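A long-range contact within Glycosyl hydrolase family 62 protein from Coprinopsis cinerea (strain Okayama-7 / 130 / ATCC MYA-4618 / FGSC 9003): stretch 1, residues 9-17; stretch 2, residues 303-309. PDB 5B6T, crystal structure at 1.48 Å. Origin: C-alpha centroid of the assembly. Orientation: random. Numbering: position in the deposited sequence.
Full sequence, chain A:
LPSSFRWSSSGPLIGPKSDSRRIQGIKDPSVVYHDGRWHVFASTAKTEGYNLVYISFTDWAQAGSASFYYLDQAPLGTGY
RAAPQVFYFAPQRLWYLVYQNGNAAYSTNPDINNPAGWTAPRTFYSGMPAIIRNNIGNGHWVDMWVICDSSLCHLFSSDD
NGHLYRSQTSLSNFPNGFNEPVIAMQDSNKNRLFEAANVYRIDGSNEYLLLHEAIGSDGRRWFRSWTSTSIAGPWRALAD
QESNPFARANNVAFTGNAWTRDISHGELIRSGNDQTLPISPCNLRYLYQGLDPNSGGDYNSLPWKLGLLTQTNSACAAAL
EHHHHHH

Stretch 1 9-17: SSGPLIGPK
Stretch 2 303-309: PWKLGLL

How do two stretches nearly three hundred residues apart in sequence line up? They run roughly antiparallel, their end-to-end directions 150° apart, and bury 506 Å² between them. Stretch 2 supplies the regular element, a strand through L309 with extended backbone (phi/psi -95/135 at L306, -131/178 at G307, -131/123 at L308). Stretch 1 meets it in two places. S9 (-100/138) pairs with L309 as an antiparallel non-hydrogen-bonded pair, CA to CA 4.4 Å, and I14 (-130/124) pairs with L306 as an antiparallel hydrogen-bonded pair in a single bridge, CA to CA 5.1 Å. Between them the register slips by two residues, which S10 to L13 take up; L13 departs from the extended form at -101/-40.

Which backbone hydrogen bonds fix this register? Three converge on L306. Its N gives to I14 O at 2.9 Å, while its O receives both L13 N at 2.7 Å and I14 N at 3.2 Å, so one carbonyl serves two successive amides where the extra residues of stretch 1 are absorbed. At the other bridge S10 N gives to L308 O at 2.9 Å, almost straight at 175°. The same carbonyl oxygen, L308 O, lies 3.5 Å from S9 CA in a CA-H...O contact.

How does a serine side chain stand in for backbone? S10 (-64/171) points its CA-to-CB bond toward stretch 2, and its p rotamer brings OG to 2.9 Å from L308 N, whose hydrogen it accepts. S10 thus answers both polar groups of L308, one with its amide and one with its hydroxyl. The hydroxyl in turn donates within its own stretch, S10 OG to G11 O at 2.7 Å. S10 OG approaches G307 CA to 3.6 Å; an ideal CB on G307 would sit in contact with both S10 OG and G11 O, at 3.4 Å from each. S9, chi1 t, donates from OG to S10 O, 2.7 Å away, a hydrogen bond within stretch 1.

What do the apolar side chains add? I14 and L306, both m,t and buried, set CB against CB at 4.1 Å beside their shared hydrogen bonds. L13, also m,t, reaches along the strand to put CD1 4.0 Å from CB of L308, which is t,p. The S9 and L309 side chains share one face of the sheet; L309, m,t, brings CD2 to 3.5 Å from S9 CB. Near the more open end, K305 (m,t,t,m) lays its aliphatic chain against stretch 1, with CD 3.9 Å from P12 CB and CG 4.3 Å from G15 CA. An ideal CB on G15 would point toward stretch 2 and come into close contact with K305 CG at 3.5 Å; its clash would be with P16 CD of its own stretch, 2.9 Å away. P16 closes this end, its CD 4.4 Å from W304 O.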

ATOM      1  N   SER A   9      14.378   3.273  11.411  1.00  8.32           N
ATOM      2  CA  SER A   9      13.010   3.727  11.562  1.00  9.08           C
ATOM      3  C   SER A   9      12.900   4.962  12.414  1.00  9.24           C
ATOM      4  O   SER A   9      13.545   5.080  13.469  1.00  9.13           O
ATOM      5  CB  SER A   9      12.128   2.655  12.188  1.00  8.93           C
ATOM      6  OG  SER A   9      10.765   3.112  12.259  1.00  9.34           O
ATOM      7  N   SER A  10      12.049   5.869  11.964  1.00  8.81           N
ATOM      8  CA  SER A  10      11.533   6.941  12.809  1.00  9.10           C
ATOM      9  C   SER A  10      10.693   6.393  13.938  1.00  9.01           C
ATOM     10  O   SER A  10      10.354   5.212  13.959  1.00  9.44           O
ATOM     11  CB  SER A  10      10.648   7.867  11.980  1.00  8.96           C
ATOM     12  OG  SER A  10       9.406   7.238  11.663  1.00  8.88           O
ATOM     13  N   GLY A  11      10.322   7.264  14.862  1.00  9.35           N
ATOM     14  CA  GLY A  11       9.243   6.964  15.766  1.00  9.48           C
ATOM     15  C   GLY A  11       7.908   7.043  15.068  1.00  9.97           C
ATOM     16  O   GLY A  11       7.858   7.248  13.843  1.00  9.59           O
ATOM     17  N   PRO A  12       6.820   6.864  15.816  1.00 10.02           N
ATOM     18  CA  PRO A  12       5.508   7.013  15.177  1.00 10.47           C
ATOM     19  C   PRO A  12       5.318   8.457  14.772  1.00 10.81           C
ATOM     20  O   PRO A  12       5.491   9.371  15.627  1.00 12.64           O
ATOM     21  CB  PRO A  12       4.529   6.606  16.267  1.00 10.69           C
ATOM     22  CG  PRO A  12       5.304   6.655  17.564  1.00 10.58           C
ATOM     23  CD  PRO A  12       6.748   6.522  17.245  1.00 10.47           C
ATOM     24  N   LEU A  13       4.979   8.697  13.504  1.00  9.83           N
ATOM     25  CA  LEU A  13       4.877  10.049  12.985  1.00 10.32           C
ATOM     26  C   LEU A  13       3.431  10.513  12.915  1.00  9.84           C
ATOM     27  O   LEU A  13       3.140  11.693  13.176  1.00 11.42           O
ATOM     28  CB  LEU A  13       5.501  10.168  11.603  1.00 10.70           C
ATOM     29  CG  LEU A  13       7.006   9.845  11.515  1.00 11.03           C
ATOM     30  CD1 LEU A  13       7.466   9.873  10.076  1.00 11.50           C
ATOM     31  CD2 LEU A  13       7.869  10.741  12.392  1.00 11.49           C
ATOM     32  N   ILE A  14       2.541   9.613  12.501  1.00  8.82           N
ATOM     33  CA  ILE A  14       1.129   9.974  12.296  1.00  9.23           C
ATOM     34  C   ILE A  14       0.226   8.959  13.008  1.00  9.00           C
ATOM     35  O   ILE A  14       0.299   7.772  12.782  1.00  8.74           O
ATOM     36  CB  ILE A  14       0.738  10.009  10.809  1.00  9.41           C
ATOM     37  CG1 ILE A  14       1.514  11.092  10.061  1.00  9.47           C
ATOM     38  CG2 ILE A  14      -0.763  10.255  10.647  1.00  9.96           C
ATOM     39  CD1 ILE A  14       1.449  10.961   8.550  1.00  9.55           C
ATOM     40  N   GLY A  15      -0.634   9.475  13.895  1.00  9.38           N
ATOM     41  CA  GLY A  15      -1.678   8.690  14.490  1.00  9.02           C
ATOM     42  C   GLY A  15      -3.005   9.431  14.434  1.00  9.03           C
ATOM     43  O   GLY A  15      -3.099  10.528  13.877  1.00  9.24           O
ATOM     44  N   PRO A  16      -4.044   8.817  15.013  1.00  9.44           N
ATOM     45  CA  PRO A  16      -5.380   9.372  14.957  1.00  9.69           C
ATOM     46  C   PRO A  16      -5.477  10.713  15.670  1.00 10.09           C
ATOM     47  O   PRO A  16      -4.759  10.968  16.619  1.00 10.03           O
ATOM     48  CB  PRO A  16      -6.226   8.347  15.715  1.00 10.08           C
ATOM     49  CG  PRO A  16      -5.483   7.090  15.672  1.00 10.15           C
ATOM     50  CD  PRO A  16      -4.026   7.479  15.634  1.00  9.51           C
ATOM     51  N   LYS A  17      -6.416  11.537  15.221  1.00  9.86           N
ATOM     52  CA  LYS A  17      -6.754  12.757  15.943  1.00 10.50           C
ATOM     53  C   LYS A  17      -7.616  12.411  17.141  1.00 10.27           C
ATOM     54  O   LYS A  17      -8.217  11.344  17.207  1.00  9.98           O
ATOM     55  CB  LYS A  17      -7.518  13.715  15.039  1.00 11.01           C
ATOM     56  CG  LYS A  17      -6.703  14.180  13.843  1.00 12.31           C
ATOM     57  CD  LYS A  17      -5.497  15.012  14.267  1.00 13.88           C
ATOM     58  CE  LYS A  17      -4.757  15.530  13.038  1.00 15.01           C
ATOM     59  NZ  LYS A  17      -3.445  16.095  13.391  1.00 16.74           N
ATOM     60  N   PRO A 303      -4.003  -0.072  17.755  1.00 10.07           N
ATOM     61  CA  PRO A 303      -3.519   1.301  17.604  1.00  9.59           C
ATOM     62  C   PRO A 303      -2.357   1.464  16.619  1.00  8.83           C
ATOM     63  O   PRO A 303      -1.254   1.863  16.982  1.00  9.36           O
ATOM     64  CB  PRO A 303      -3.121   1.675  19.044  1.00  9.59           C
ATOM     65  CG  PRO A 303      -2.700   0.384  19.638  1.00 10.10           C
ATOM     66  CD  PRO A 303      -3.588  -0.666  19.049  1.00 10.13           C
ATOM     67  N   TRP A 304      -2.655   1.233  15.355  1.00  8.84           N
ATOM     68  CA  TRP A 304      -1.654   1.430  14.281  1.00  8.51           C
ATOM     69  C   TRP A 304      -1.317   2.899  14.112  1.00  8.62           C
ATOM     70  O   TRP A 304      -2.198   3.760  14.146  1.00  8.14           O
ATOM     71  CB  TRP A 304      -2.151   0.879  12.936  1.00  8.60           C
ATOM     72  CG  TRP A 304      -2.401  -0.583  12.924  1.00  8.44           C
ATOM     73  CD1 TRP A 304      -3.592  -1.193  13.101  1.00  8.95           C
ATOM     74  CD2 TRP A 304      -1.442  -1.624  12.706  1.00  8.55           C
ATOM     75  NE1 TRP A 304      -3.455  -2.548  12.993  1.00  8.23           N
ATOM     76  CE2 TRP A 304      -2.133  -2.843  12.761  1.00  8.28           C
ATOM     77  CE3 TRP A 304      -0.068  -1.642  12.482  1.00  8.43           C
ATOM     78  CZ2 TRP A 304      -1.492  -4.080  12.623  1.00  8.41           C
ATOM     79  CZ3 TRP A 304       0.574  -2.870  12.308  1.00  8.78           C
ATOM     80  CH2 TRP A 304      -0.133  -4.074  12.391  1.00  8.41           C
ATOM     81  N   LYS A 305      -0.028   3.165  13.880  1.00  8.75           N
ATOM     82  CA  LYS A 305       0.493   4.511  13.587  1.00  9.15           C
ATOM     83  C   LYS A 305       1.472   4.369  12.436  1.00  8.48           C
ATOM     84  O   LYS A 305       2.011   3.290  12.207  1.00  8.38           O
ATOM     85  CB  LYS A 305       1.166   5.123  14.829  1.00 10.20           C
ATOM     86  CG  LYS A 305       0.207   5.170  16.029  1.00 11.72           C
ATOM     87  CD  LYS A 305       0.845   5.691  17.285  1.00 13.41           C
ATOM     88  CE  LYS A 305       0.049   5.294  18.506  1.00 14.16           C
ATOM     89  NZ  LYS A 305      -1.381   5.749  18.512  1.00 15.08           N
ATOM     90  N   LEU A 306       1.689   5.459  11.720  1.00  8.16           N
ATOM     91  CA  LEU A 306       2.599   5.457  10.569  1.00  8.15           C
ATOM     92  C   LEU A 306       3.986   5.920  11.002  1.00  8.24           C
ATOM     93  O   LEU A 306       4.114   6.922  11.712  1.00  8.39           O
ATOM     94  CB  LEU A 306       2.071   6.387   9.468  1.00  8.34           C
ATOM     95  CG  LEU A 306       0.610   6.175   9.027  1.00  8.19           C
ATOM     96  CD1 LEU A 306       0.279   7.046   7.839  1.00  8.21           C
ATOM     97  CD2 LEU A 306       0.311   4.711   8.737  1.00  8.27           C
ATOM     98  N   GLY A 307       4.990   5.202  10.535  1.00  8.01           N
ATOM     99  CA  GLY A 307       6.394   5.590  10.632  1.00  8.11           C
ATOM    100  C   GLY A 307       7.111   5.482   9.306  1.00  8.13           C
ATOM    101  O   GLY A 307       6.514   5.087   8.276  1.00  7.85           O
ATOM    102  N   LEU A 308       8.390   5.858   9.303  1.00  7.73           N
ATOM    103  CA  LEU A 308       9.150   5.915   8.067  1.00  7.78           C
ATOM    104  C   LEU A 308      10.478   5.204   8.244  1.00  8.07           C
ATOM    105  O   LEU A 308      11.232   5.561   9.154  1.00  8.25           O
ATOM    106  CB  LEU A 308       9.430   7.358   7.691  1.00  8.19           C
ATOM    107  CG  LEU A 308      10.067   7.600   6.323  1.00  8.55           C
ATOM    108  CD1 LEU A 308       9.140   7.161   5.201  1.00  8.72           C
ATOM    109  CD2 LEU A 308      10.437   9.065   6.137  1.00  9.43           C
ATOM    110  N   LEU A 309      10.720   4.215   7.393  1.00  7.86           N
ATOM    111  CA  LEU A 309      12.006   3.534   7.332  1.00  8.00           C
ATOM    112  C   LEU A 309      12.879   4.239   6.306  1.00  8.22           C
ATOM    113  O   LEU A 309      12.423   4.518   5.228  1.00  7.86           O
ATOM    114  CB  LEU A 309      11.824   2.086   6.872  1.00  7.98           C
ATOM    115  CG  LEU A 309      10.898   1.165   7.637  1.00  8.03           C
ATOM    116  CD1 LEU A 309      10.960  -0.232   7.069  1.00  8.25           C
ATOM    117  CD2 LEU A 309      11.245   1.129   9.112  1.00  8.03           C
TER